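Lipase (Pelosinus fermentans, PDB 5AH0) acts as a lipase that also hydrolyses the polyester poly(butylene adipate-co-terephthalate), probably as a serine hydrolase of the alpha/beta-hydrolase fold. Local coordinates at residues 4-10 and 107-113; 153-157 and 380-385; 10-14 and 175-179; 19-23 and 186-190. The contacts are given in a common frame with arbitrary orientation. Residue numbers count along the deposited sequence, not the author numbering.

Contact 1 of 4, residues 4-10 and 107-113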
loop_
_atom_site.group_PDB
_atom_site.type_symbol
_atom_site.label_atom_id
_atom_site.label_comp_id
_atom_site.label_asym_id
_atom_site.label_seq_id
_atom_site.Cartn_x
_atom_site.Cartn_y
_atom_site.Cartn_z
ATOM N N TYR A 4 17.997 -10.112 -6.811
ATOM C CA TYR A 4 16.546 -10.096 -6.842
ATOM C C TYR A 4 16.034 -8.727 -7.287
ATOM O O TYR A 4 16.549 -7.679 -6.856
ATOM C CB TYR A 4 15.974 -10.436 -5.471
ATOM C CG TYR A 4 16.456 -11.744 -4.905
ATOM C CD1 TYR A 4 16.527 -12.899 -5.699
ATOM C CD2 TYR A 4 16.835 -11.835 -3.570
ATOM C CE1 TYR A 4 16.972 -14.109 -5.164
ATOM C CE2 TYR A 4 17.277 -13.033 -3.032
ATOM C CZ TYR A 4 17.346 -14.166 -3.828
ATOM O OH TYR A 4 17.789 -15.338 -3.265
ATOM N N PRO A 5 15.013 -8.731 -8.148
ATOM C CA PRO A 5 14.416 -7.469 -8.572
ATOM C C PRO A 5 13.580 -6.838 -7.471
ATOM O O PRO A 5 13.246 -7.494 -6.475
ATOM C CB PRO A 5 13.540 -7.875 -9.756
ATOM C CG PRO A 5 13.239 -9.321 -9.529
ATOM C CD PRO A 5 14.454 -9.889 -8.865
ATOM N N ILE A 6 13.252 -5.563 -7.669
ATOM C CA ILE A 6 12.389 -4.822 -6.767
ATOM C C ILE A 6 10.994 -4.672 -7.371
ATOM O O ILE A 6 10.863 -4.314 -8.542
ATOM C CB ILE A 6 12.958 -3.434 -6.481
ATOM C CG1 ILE A 6 14.175 -3.537 -5.567
ATOM C CG2 ILE A 6 11.897 -2.556 -5.877
ATOM C CD1 ILE A 6 14.962 -2.235 -5.440
ATOM N N VAL A 7 9.960 -4.957 -6.581
ATOM C CA VAL A 7 8.587 -4.717 -7.011
ATOM C C VAL A 7 7.968 -3.631 -6.152
ATOM O O VAL A 7 7.892 -3.763 -4.931
ATOM C CB VAL A 7 7.725 -6.012 -6.948
ATOM C CG1 VAL A 7 6.239 -5.683 -6.993
ATOM C CG2 VAL A 7 8.086 -6.921 -8.088
ATOM N N LEU A 8 7.512 -2.562 -6.795
ATOM C CA LEU A 8 7.023 -1.388 -6.081
ATOM C C LEU A 8 5.520 -1.453 -5.908
ATOM O O LEU A 8 4.792 -1.731 -6.860
ATOM C CB LEU A 8 7.423 -0.116 -6.820
ATOM C CG LEU A 8 8.915 0.211 -6.828
ATOM C CD1 LEU A 8 9.197 1.265 -7.878
ATOM C CD2 LEU A 8 9.376 0.694 -5.459
ATOM N N VAL A 9 5.060 -1.210 -4.685
ATOM C CA VAL A 9 3.657 -1.408 -4.344
ATOM C C VAL A 9 3.064 -0.164 -3.691
ATOM O O VAL A 9 3.333 0.120 -2.515
ATOM C CB VAL A 9 3.482 -2.629 -3.407
ATOM C CG1 VAL A 9 1.999 -2.914 -3.146
ATOM C CG2 VAL A 9 4.156 -3.862 -4.000
ATOM N N HIS A 10 2.255 0.566 -4.460
ATOM C CA HIS A 10 1.607 1.799 -3.992
ATOM C C HIS A 10 0.628 1.558 -2.841
ATOM O O HIS A 10 0.210 0.420 -2.582
ATOM C CB HIS A 10 0.884 2.493 -5.151
ATOM C CG HIS A 10 -0.297 1.731 -5.669
ATOM N ND1 HIS A 10 -1.478 1.619 -4.966
ATOM C CD2 HIS A 10 -0.480 1.049 -6.825
ATOM C CE1 HIS A 10 -2.336 0.895 -5.666
ATOM N NE2 HIS A 10 -1.754 0.533 -6.797
ATOM N N LYS A 107 13.629 -14.940 -6.095
ATOM C CA LYS A 107 12.873 -14.162 -5.121
ATOM C C LYS A 107 12.783 -12.692 -5.551
ATOM O O LYS A 107 13.418 -12.290 -6.532
ATOM C CB LYS A 107 13.514 -14.284 -3.737
ATOM C CG LYS A 107 14.088 -15.659 -3.468
ATOM C CD LYS A 107 14.620 -15.831 -2.056
ATOM C CE LYS A 107 13.494 -15.944 -1.052
ATOM N NZ LYS A 107 13.989 -16.134 0.349
ATOM N N ILE A 108 11.974 -11.906 -4.839
ATOM C CA ILE A 108 11.881 -10.458 -5.071
ATOM C C ILE A 108 12.023 -9.691 -3.775
ATOM O O ILE A 108 11.855 -10.262 -2.693
ATOM C CB ILE A 108 10.543 -10.043 -5.693
ATOM C CG1 ILE A 108 9.396 -10.390 -4.746
ATOM C CG2 ILE A 108 10.335 -10.681 -7.051
ATOM C CD1 ILE A 108 8.045 -10.039 -5.293
ATOM N N HIS A 109 12.337 -8.399 -3.890
ATOM C CA HIS A 109 12.211 -7.452 -2.780
ATOM C C HIS A 109 10.921 -6.666 -2.936
ATOM O O HIS A 109 10.698 -6.052 -3.981
ATOM C CB HIS A 109 13.363 -6.450 -2.739
ATOM C CG HIS A 109 14.722 -7.067 -2.697
ATOM N ND1 HIS A 109 15.222 -7.691 -1.575
ATOM C CD2 HIS A 109 15.704 -7.119 -3.629
ATOM C CE1 HIS A 109 16.447 -8.119 -1.824
ATOM N NE2 HIS A 109 16.763 -7.784 -3.063
ATOM N N LEU A 110 10.090 -6.645 -1.902
ATOM C CA LEU A 110 8.899 -5.806 -1.941
ATOM C C LEU A 110 9.171 -4.471 -1.261
ATOM O O LEU A 110 9.539 -4.420 -0.086
ATOM C CB LEU A 110 7.706 -6.521 -1.301
ATOM C CG LEU A 110 7.208 -7.617 -2.240
ATOM C CD1 LEU A 110 6.338 -8.667 -1.538
ATOM C CD2 LEU A 110 6.483 -6.985 -3.435
ATOM N N VAL A 111 9.022 -3.392 -2.021
ATOM C CA VAL A 111 9.115 -2.043 -1.472
ATOM C C VAL A 111 7.742 -1.404 -1.585
ATOM O O VAL A 111 7.177 -1.282 -2.683
ATOM C CB VAL A 111 10.175 -1.177 -2.202
ATOM C CG1 VAL A 111 10.174 0.225 -1.668
ATOM C CG2 VAL A 111 11.576 -1.806 -2.074
ATOM N N ALA A 112 7.197 -1.026 -0.437
ATOM C CA ALA A 112 5.828 -0.575 -0.361
ATOM C C ALA A 112 5.726 0.749 0.372
ATOM O O ALA A 112 6.494 1.030 1.289
ATOM C CB ALA A 112 4.973 -1.612 0.324
ATOM N N HIS A 113 4.750 1.540 -0.044
ATOM C CA HIS A 113 4.445 2.817 0.561
ATOM C C HIS A 113 3.027 2.761 1.088
ATOM O O HIS A 113 2.148 2.158 0.467
ATOM C CB HIS A 113 4.600 3.939 -0.467
ATOM C CG HIS A 113 4.197 5.293 0.030
ATOM N ND1 HIS A 113 3.076 5.949 -0.431
ATOM C CD2 HIS A 113 4.783 6.134 0.912
ATOM C CE1 HIS A 113 2.983 7.132 0.152
ATOM N NE2 HIS A 113 4.000 7.265 0.983
#

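Contact 2 of 4, residues 153-157 and 380-385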
loop_
_atom_site.group_PDB
_atom_site.type_symbol
_atom_site.label_atom_id
_atom_site.label_comp_id
_atom_site.label_asym_id
_atom_site.label_seq_id
_atom_site.Cartn_x
_atom_site.Cartn_y
_atom_site.Cartn_z
ATOM N N VAL A 153 9.941 -14.149 -1.388
ATOM C CA VAL A 153 10.208 -12.762 -1.048
ATOM C C VAL A 153 11.408 -12.713 -0.121
ATOM O O VAL A 153 11.475 -13.465 0.853
ATOM C CB VAL A 153 8.990 -12.097 -0.382
ATOM C CG1 VAL A 153 9.338 -10.688 0.124
ATOM C CG2 VAL A 153 7.820 -12.062 -1.351
ATOM N N HIS A 154 12.373 -11.853 -0.431
ATOM C CA HIS A 154 13.592 -11.814 0.356
ATOM C C HIS A 154 13.512 -10.732 1.426
ATOM O O HIS A 154 13.970 -10.914 2.556
ATOM C CB HIS A 154 14.810 -11.598 -0.537
ATOM C CG HIS A 154 16.096 -12.008 0.108
ATOM N ND1 HIS A 154 16.998 -11.102 0.622
ATOM C CD2 HIS A 154 16.615 -13.235 0.349
ATOM C CE1 HIS A 154 18.025 -11.753 1.140
ATOM N NE2 HIS A 154 17.818 -13.049 0.984
ATOM N N SER A 155 12.946 -9.590 1.061
ATOM C CA SER A 155 12.811 -8.492 2.000
ATOM C C SER A 155 11.536 -7.719 1.790
ATOM O O SER A 155 10.970 -7.699 0.698
ATOM C CB SER A 155 13.990 -7.533 1.881
ATOM O OG SER A 155 14.043 -6.985 0.574
ATOM N N ILE A 156 11.114 -7.044 2.848
ATOM C CA ILE A 156 9.980 -6.158 2.780
ATOM C C ILE A 156 10.388 -4.802 3.344
ATOM O O ILE A 156 10.828 -4.699 4.494
ATOM C CB ILE A 156 8.779 -6.726 3.555
ATOM C CG1 ILE A 156 8.137 -7.877 2.775
ATOM C CG2 ILE A 156 7.757 -5.636 3.866
ATOM C CD1 ILE A 156 6.823 -8.331 3.373
ATOM N N THR A 157 10.267 -3.764 2.525
ATOM C CA THR A 157 10.497 -2.418 3.000
ATOM C C THR A 157 9.180 -1.684 2.953
ATOM O O THR A 157 8.540 -1.636 1.903
ATOM C CB THR A 157 11.522 -1.675 2.153
ATOM O OG1 THR A 157 12.775 -2.357 2.216
ATOM C CG2 THR A 157 11.706 -0.234 2.661
ATOM N N LEU A 380 19.370 -3.206 -0.442
ATOM C CA LEU A 380 18.599 -4.420 -0.659
ATOM C C LEU A 380 19.381 -5.440 -1.476
ATOM O O LEU A 380 19.139 -6.638 -1.372
ATOM C CB LEU A 380 17.279 -4.089 -1.353
ATOM C CG LEU A 380 16.319 -3.257 -0.505
ATOM C CD1 LEU A 380 15.075 -2.922 -1.291
ATOM C CD2 LEU A 380 15.968 -4.021 0.760
ATOM N N SER A 381 20.321 -4.962 -2.281
ATOM C CA SER A 381 21.094 -5.852 -3.128
ATOM C C SER A 381 22.362 -6.299 -2.412
ATOM O O SER A 381 23.138 -7.082 -2.945
ATOM C CB SER A 381 21.452 -5.168 -4.449
ATOM O OG SER A 381 22.471 -4.204 -4.259
ATOM N N GLN A 382 22.575 -5.782 -1.206
ATOM C CA GLN A 382 23.730 -6.184 -0.417
ATOM C C GLN A 382 23.350 -7.263 0.593
ATOM O O GLN A 382 24.220 -7.851 1.237
ATOM C CB GLN A 382 24.336 -4.968 0.282
ATOM C CG GLN A 382 25.107 -4.060 -0.662
ATOM C CD GLN A 382 25.560 -2.764 -0.006
ATOM O OE1 GLN A 382 25.481 -2.610 1.213
ATOM N NE2 GLN A 382 26.026 -1.820 -0.819
ATOM N N LEU A 383 22.050 -7.533 0.706
ATOM C CA LEU A 383 21.547 -8.587 1.581
ATOM C C LEU A 383 22.000 -9.939 1.066
ATOM O O LEU A 383 21.850 -10.231 -0.115
ATOM C CB LEU A 383 20.019 -8.540 1.675
ATOM C CG LEU A 383 19.378 -7.312 2.343
ATOM C CD1 LEU A 383 17.908 -7.232 2.020
ATOM C CD2 LEU A 383 19.553 -7.357 3.840
ATOM N N THR A 384 22.555 -10.763 1.952
ATOM C CA THR A 384 23.098 -12.060 1.556
ATOM C C THR A 384 22.052 -13.165 1.539
ATOM O O THR A 384 21.082 -13.131 2.294
ATOM C CB THR A 384 24.240 -12.486 2.493
ATOM O OG1 THR A 384 23.741 -12.580 3.831
ATOM C CG2 THR A 384 25.354 -11.465 2.464
ATOM N N ILE A 385 22.261 -14.149 0.673
ATOM C CA ILE A 385 21.358 -15.287 0.581
ATOM C C ILE A 385 21.633 -16.282 1.707
ATOM O O ILE A 385 20.714 -16.875 2.268
ATOM C CB ILE A 385 21.493 -16.005 -0.769
ATOM C CG1 ILE A 385 21.568 -14.984 -1.908
ATOM C CG2 ILE A 385 20.347 -16.996 -0.963
ATOM C CD1 ILE A 385 21.677 -15.611 -3.285
#

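Contact 3 of 4, residues 10-14 and 175-179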
loop_
_atom_site.group_PDB
_atom_site.type_symbol
_atom_site.label_atom_id
_atom_site.label_comp_id
_atom_site.label_asym_id
_atom_site.label_seq_id
_atom_site.Cartn_x
_atom_site.Cartn_y
_atom_site.Cartn_z
ATOM N N HIS A 10 2.255 0.566 -4.460
ATOM C CA HIS A 10 1.607 1.799 -3.992
ATOM C C HIS A 10 0.628 1.558 -2.841
ATOM O O HIS A 10 0.210 0.420 -2.582
ATOM C CB HIS A 10 0.884 2.493 -5.151
ATOM C CG HIS A 10 -0.297 1.731 -5.669
ATOM N ND1 HIS A 10 -1.478 1.619 -4.966
ATOM C CD2 HIS A 10 -0.480 1.049 -6.825
ATOM C CE1 HIS A 10 -2.336 0.895 -5.666
ATOM N NE2 HIS A 10 -1.754 0.533 -6.797
ATOM N N GLY A 11 0.252 2.638 -2.162
ATOM C CA GLY A 11 -0.620 2.519 -1.009
ATOM C C GLY A 11 -2.055 2.951 -1.262
ATOM O O GLY A 11 -2.615 2.729 -2.339
ATOM N N PHE A 12 -2.655 3.553 -0.242
ATOM C CA PHE A 12 -4.022 4.055 -0.301
ATOM C C PHE A 12 -4.187 5.149 -1.371
ATOM O O PHE A 12 -3.466 6.132 -1.356
ATOM C CB PHE A 12 -4.406 4.548 1.100
ATOM C CG PHE A 12 -5.718 5.268 1.175
ATOM C CD1 PHE A 12 -6.849 4.774 0.545
ATOM C CD2 PHE A 12 -5.817 6.443 1.902
ATOM C CE1 PHE A 12 -8.063 5.453 0.627
ATOM C CE2 PHE A 12 -7.015 7.126 1.989
ATOM C CZ PHE A 12 -8.144 6.629 1.353
ATOM N N MET A 13 -5.135 4.950 -2.290
ATOM C CA MET A 13 -5.417 5.866 -3.407
ATOM C C MET A 13 -4.303 5.946 -4.436
ATOM O O MET A 13 -4.337 6.799 -5.326
ATOM C CB MET A 13 -5.714 7.284 -2.914
ATOM C CG MET A 13 -6.909 7.412 -1.988
ATOM S SD MET A 13 -8.432 6.951 -2.792
ATOM C CE MET A 13 -8.452 7.989 -4.253
ATOM N N GLY A 14 -3.326 5.055 -4.326
ATOM C CA GLY A 14 -2.250 4.984 -5.300
ATOM C C GLY A 14 -2.763 4.603 -6.676
ATOM O O GLY A 14 -3.852 4.034 -6.792
ATOM N N PHE A 175 -12.426 9.824 5.658
ATOM C CA PHE A 175 -11.844 8.876 4.710
ATOM C C PHE A 175 -12.319 9.145 3.280
ATOM O O PHE A 175 -11.525 9.198 2.354
ATOM C CB PHE A 175 -12.197 7.447 5.122
ATOM C CG PHE A 175 -11.928 6.417 4.060
ATOM C CD1 PHE A 175 -12.881 6.131 3.088
ATOM C CD2 PHE A 175 -10.735 5.715 4.052
ATOM C CE1 PHE A 175 -12.643 5.192 2.124
ATOM C CE2 PHE A 175 -10.490 4.755 3.086
ATOM C CZ PHE A 175 -11.441 4.494 2.121
ATOM N N GLY A 176 -13.627 9.288 3.102
ATOM C CA GLY A 176 -14.184 9.594 1.796
ATOM C C GLY A 176 -13.860 11.008 1.330
ATOM O O GLY A 176 -13.738 11.264 0.132
ATOM N N ASP A 177 -13.730 11.939 2.269
ATOM C CA ASP A 177 -13.373 13.295 1.896
ATOM C C ASP A 177 -11.954 13.306 1.353
ATOM O O ASP A 177 -11.657 13.984 0.366
ATOM C CB ASP A 177 -13.475 14.248 3.079
ATOM C CG ASP A 177 -13.079 15.665 2.711
ATOM O OD1 ASP A 177 -13.933 16.402 2.168
ATOM O OD2 ASP A 177 -11.906 16.039 2.936
ATOM N N PHE A 178 -11.080 12.545 2.006
ATOM C CA PHE A 178 -9.703 12.452 1.565
ATOM C C PHE A 178 -9.618 11.834 0.174
ATOM O O PHE A 178 -8.861 12.295 -0.671
ATOM C CB PHE A 178 -8.859 11.632 2.528
ATOM C CG PHE A 178 -7.436 11.524 2.093
ATOM C CD1 PHE A 178 -6.564 12.570 2.320
ATOM C CD2 PHE A 178 -6.988 10.419 1.393
ATOM C CE1 PHE A 178 -5.261 12.503 1.880
ATOM C CE2 PHE A 178 -5.677 10.345 0.949
ATOM C CZ PHE A 178 -4.819 11.386 1.190
ATOM N N ALA A 179 -10.382 10.773 -0.060
ATOM C CA ALA A 179 -10.327 10.116 -1.351
ATOM C C ALA A 179 -10.749 11.075 -2.455
ATOM O O ALA A 179 -9.991 11.310 -3.404
ATOM C CB ALA A 179 -11.196 8.876 -1.355
#

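Contact 4 of 4, residues 19-23 and 186-190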
loop_
_atom_site.group_PDB
_atom_site.type_symbol
_atom_site.label_atom_id
_atom_site.label_comp_id
_atom_site.label_asym_id
_atom_site.label_seq_id
_atom_site.Cartn_x
_atom_site.Cartn_y
_atom_site.Cartn_z
ATOM N N GLU A 19 -2.121 5.394 -15.678
ATOM C CA GLU A 19 -3.083 6.345 -15.146
ATOM C C GLU A 19 -2.394 7.652 -14.790
ATOM O O GLU A 19 -1.178 7.678 -14.600
ATOM C CB GLU A 19 -3.771 5.779 -13.906
ATOM C CG GLU A 19 -4.660 4.581 -14.157
ATOM C CD GLU A 19 -5.065 3.889 -12.863
ATOM O OE1 GLU A 19 -4.170 3.567 -12.052
ATOM O OE2 GLU A 19 -6.278 3.659 -12.658
ATOM N N VAL A 20 -3.178 8.725 -14.691
ATOM C CA VAL A 20 -2.674 10.031 -14.281
ATOM C C VAL A 20 -1.435 10.387 -15.079
ATOM O O VAL A 20 -0.328 10.430 -14.541
ATOM C CB VAL A 20 -2.336 10.067 -12.775
ATOM C CG1 VAL A 20 -2.025 11.488 -12.322
ATOM C CG2 VAL A 20 -3.488 9.509 -11.964
ATOM N N LEU A 21 -1.627 10.618 -16.371
ATOM C CA LEU A 21 -0.532 10.997 -17.245
ATOM C C LEU A 21 0.183 12.206 -16.679
ATOM O O LEU A 21 -0.453 13.145 -16.200
ATOM C CB LEU A 21 -1.041 11.292 -18.652
ATOM C CG LEU A 21 -0.978 10.116 -19.619
ATOM C CD1 LEU A 21 -1.792 8.931 -19.108
ATOM C CD2 LEU A 21 -1.472 10.551 -20.989
ATOM N N GLY A 22 1.507 12.173 -16.706
ATOM C CA GLY A 22 2.272 13.327 -16.300
ATOM C C GLY A 22 2.727 13.295 -14.861
ATOM O O GLY A 22 3.518 14.137 -14.459
ATOM N N LEU A 23 2.226 12.349 -14.076
ATOM C CA LEU A 23 2.648 12.209 -12.682
ATOM C C LEU A 23 2.730 10.739 -12.277
ATOM O O LEU A 23 1.710 10.059 -12.150
ATOM C CB LEU A 23 1.698 12.950 -11.738
ATOM C CG LEU A 23 2.270 13.224 -10.339
ATOM C CD1 LEU A 23 3.327 14.314 -10.390
ATOM C CD2 LEU A 23 1.205 13.580 -9.348
ATOM N N LEU A 186 -5.274 15.559 -8.007
ATOM C CA LEU A 186 -4.484 15.068 -9.132
ATOM C C LEU A 186 -4.916 15.711 -10.451
ATOM O O LEU A 186 -4.080 16.120 -11.260
ATOM C CB LEU A 186 -4.602 13.553 -9.238
ATOM C CG LEU A 186 -4.014 12.728 -8.094
ATOM C CD1 LEU A 186 -4.203 11.241 -8.394
ATOM C CD2 LEU A 186 -2.551 13.065 -7.851
ATOM N N ALA A 187 -6.227 15.812 -10.651
ATOM C CA ALA A 187 -6.782 16.406 -11.863
ATOM C C ALA A 187 -6.340 17.852 -12.018
ATOM O O ALA A 187 -6.055 18.292 -13.123
ATOM C CB ALA A 187 -8.301 16.312 -11.865
ATOM N N SER A 188 -6.284 18.594 -10.917
ATOM C CA SER A 188 -5.858 19.986 -10.992
ATOM C C SER A 188 -4.366 20.101 -11.259
ATOM O O SER A 188 -3.939 20.803 -12.171
ATOM C CB SER A 188 -6.198 20.727 -9.702
ATOM O OG SER A 188 -5.534 21.980 -9.663
ATOM N N PHE A 189 -3.587 19.352 -10.490
ATOM C CA PHE A 189 -2.135 19.437 -10.507
ATOM C C PHE A 189 -1.515 19.055 -11.854
ATOM O O PHE A 189 -0.481 19.596 -12.232
ATOM C CB PHE A 189 -1.565 18.550 -9.409
ATOM C CG PHE A 189 -0.087 18.691 -9.215
ATOM C CD1 PHE A 189 0.449 19.854 -8.694
ATOM C CD2 PHE A 189 0.764 17.648 -9.523
ATOM C CE1 PHE A 189 1.812 19.986 -8.510
ATOM C CE2 PHE A 189 2.127 17.774 -9.333
ATOM C CZ PHE A 189 2.648 18.945 -8.825
ATOM N N THR A 190 -2.110 18.092 -12.548
ATOM C CA THR A 190 -1.648 17.736 -13.884
ATOM C C THR A 190 -2.291 18.603 -14.969
ATOM O O THR A 190 -1.763 18.725 -16.069
ATOM C CB THR A 190 -1.941 16.265 -14.203
ATOM O OG1 THR A 190 -3.359 16.048 -14.211
ATOM C CG2 THR A 190 -1.283 15.365 -13.171
#

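Contact 1 of 4, residues 4-10 and 107-113
Strands 6-9 and 108-113 run parallel, their axes 4.8 Å apart at the closest and inclined by 22°. Their hydrogen bonds form the staggered ladder of a parallel sheet: His109 N to Pro5 O (2.9 Å), Val7 N to His109 O (2.9 Å), Val111 N to Val7 O (3.1 Å), Val9 N to Val111 O (2.9 Å) and His113 N to Val9 O (3.2 Å). CA-H...O contacts, such as Leu8 CA to Val111 O at 3.4 Å, lie between the rungs.

Side chains alternate between the two faces. Ile6, Leu8, His109 and Val111 share one, where Ile6 CG2 meets Val111 CG2 at 3.9 Å; Val7, Val9, Leu110 and Ala112 share the other, where Val7 CG1 lies 3.8 Å from Leu110 CD2. Beta-branched residues suit the extended backbone, and small Ala112 leaves space for a covering helix. At the Tyr4 end, Lys107 CB sits 3.7 Å from the Tyr4 ring centroid in a CH-pi contact, while the edge of Tyr4 approaches the face of His109 (centroids 5.8 Å apart). His109 hydrogen-bonds to Ser155 and Asn2.

Strand 43-46 continues the sheet beyond 6-9, and strand 153-159 beyond 108-113. Helix 370-380 packs on Ile6, His109 and Val111, and helix 116-129 on Val9, Leu110 and Ala112, giving the helix-sheet-helix sandwich of an alpha/beta hydrolase.

Contact 2 of 4, residues 153-157 and 380-385
No hydrogen bond joins strand 153-157 to the C-terminal segment 380-385; they meet through side chains. His154 has psi near -40°, which breaks the strand's alternation, so both His154 and Ser155 direct their CA-to-CB bonds toward the tail. With chi1 in the t well, the His154 ring turns its edge to the tail: CE1 lies 3.8 Å from Leu383 CB, and NE2 3.5 Å from Thr384 O without a hydrogen bond. Leu380 and Leu383 adopt the common m,t leucine rotamer. Leu380 CD2 comes within 3.5 Å of Ser155 OG and 3.9 Å of Thr157 OG1, while Leu383 CD1 reaches Ser155 CB at 3.9 Å. Ser155 is compact enough to sit beneath both leucines, and its p rotamer lets OG bond to His109 ND1. Strands 108-113 and 258-265 flank this strand in the parallel sheet of an alpha/beta-hydrolase fold, whose last helix, 370-380, lies with the tail on one face. Helix 116-129 packs on the opposite face through Val153 and Ile156, while Leu380 also rests on His109 and Val111.

Contact 3 of 4, residues 10-14 and 175-179
Phe175 of helix 173-190 comes first against the 10-14 loop. Its CA-to-CB bond points sideways, yet the ring reaches across, bringing CE2 to 3.5 Å from Phe12 CZ. The two ring planes are inclined by only 19° but slid apart, with centroids 5.1 Å from each other, barely overlapping. Three residues on, almost one helical turn, Phe178 receives the same loop side chain: its CD2 lies 3.3 Å from Phe12 CE2, the centroids are 5.6 Å apart and the planes meet at 30°. Phe12, Phe175 and Phe178 thus form an aromatic cluster, flat rings filling the gap between loop and helix. The loop is a type II turn from Gly11 to Gly14, closed by Gly14 N to Gly11 O at 3.1 Å. Following strand 6-9 with a His-Gly sequence, it occupies the place that in related lipases helps build the oxyanion hole, and helix 173-190 probably belongs to the lid region, as in those lipases. A side chain on Gly14 would collide with His10 ND1, which bonds to Gly11 O at 3.1 Å. Ala179 comes next, its small methyl CB leaving room for Met13 SD at 3.7 Å. Long, unbranched Met13 continues along the helix to Leu182 and Val183.

Contact 4 of 4, residues 19-23 and 186-190
Thr190 presents its methyl group to a loop that curls around it: CG2 lies 4.0 Å from Val20 CG1, 3.8 Å from Leu21 O and 4.1 Å from Leu23 CB. Threonine suits this position because its two branches can do different work. While CG2 faces the loop, OG1 turns back along the helix and donates a hydrogen bond to Leu186 O at 3.0 Å; it also bonds to the backbone of Ala192. One helical turn earlier, Leu186 extends the apolar surface, with CD1 4.0 Å from Val20 CG2 and CD2 4.1 Å from Leu23 CD2. Leu23 spreads wider still, since its CD1 meets the edge of the Phe189 ring at CE2, 3.8 Å away. No hydrogen bond crosses between the segments, so the fit depends on the shapes of these side chains.

The loop owes its form to a type II turn from Val20 to Leu23, closed by Leu23 N to Val20 O at 3.2 Å. Gly22 occupies its third position with phi near 95°, where a side chain would be jammed against the preceding carbonyl oxygen. The turn sets Val20 and Leu23 side by side facing the helix, with Trp15 packing on both Val20 and Leu186. The loop after strand 6-9 thus packs on helix 173-190, which comes after strand 153-159 and probably belongs to the lid region, as in related lipases.

How the contacts relate
First segments 4-10, 10-14 and 19-23 follow each other near the N-terminus; their partners come much later. Contacts 1 and 2 are in series along the chain, their centres about 10 Å apart on neighbouring strands 108-113 and 153-159 of one parallel sheet, with the tail 380-385 outside it; they touch through His109 and Ser155. The first segments of contacts 1 and 3 share His10, but the contact centres lie about 21 Å apart on opposite sides of the chain's centre. Contacts 3 and 4, with centres about 15 Å apart, both use helix 173-190. Contacts 2 and 4 are farthest apart, centres about 33 Å. The N-terminal region thus links the sheet core to the helix of the probable lid region.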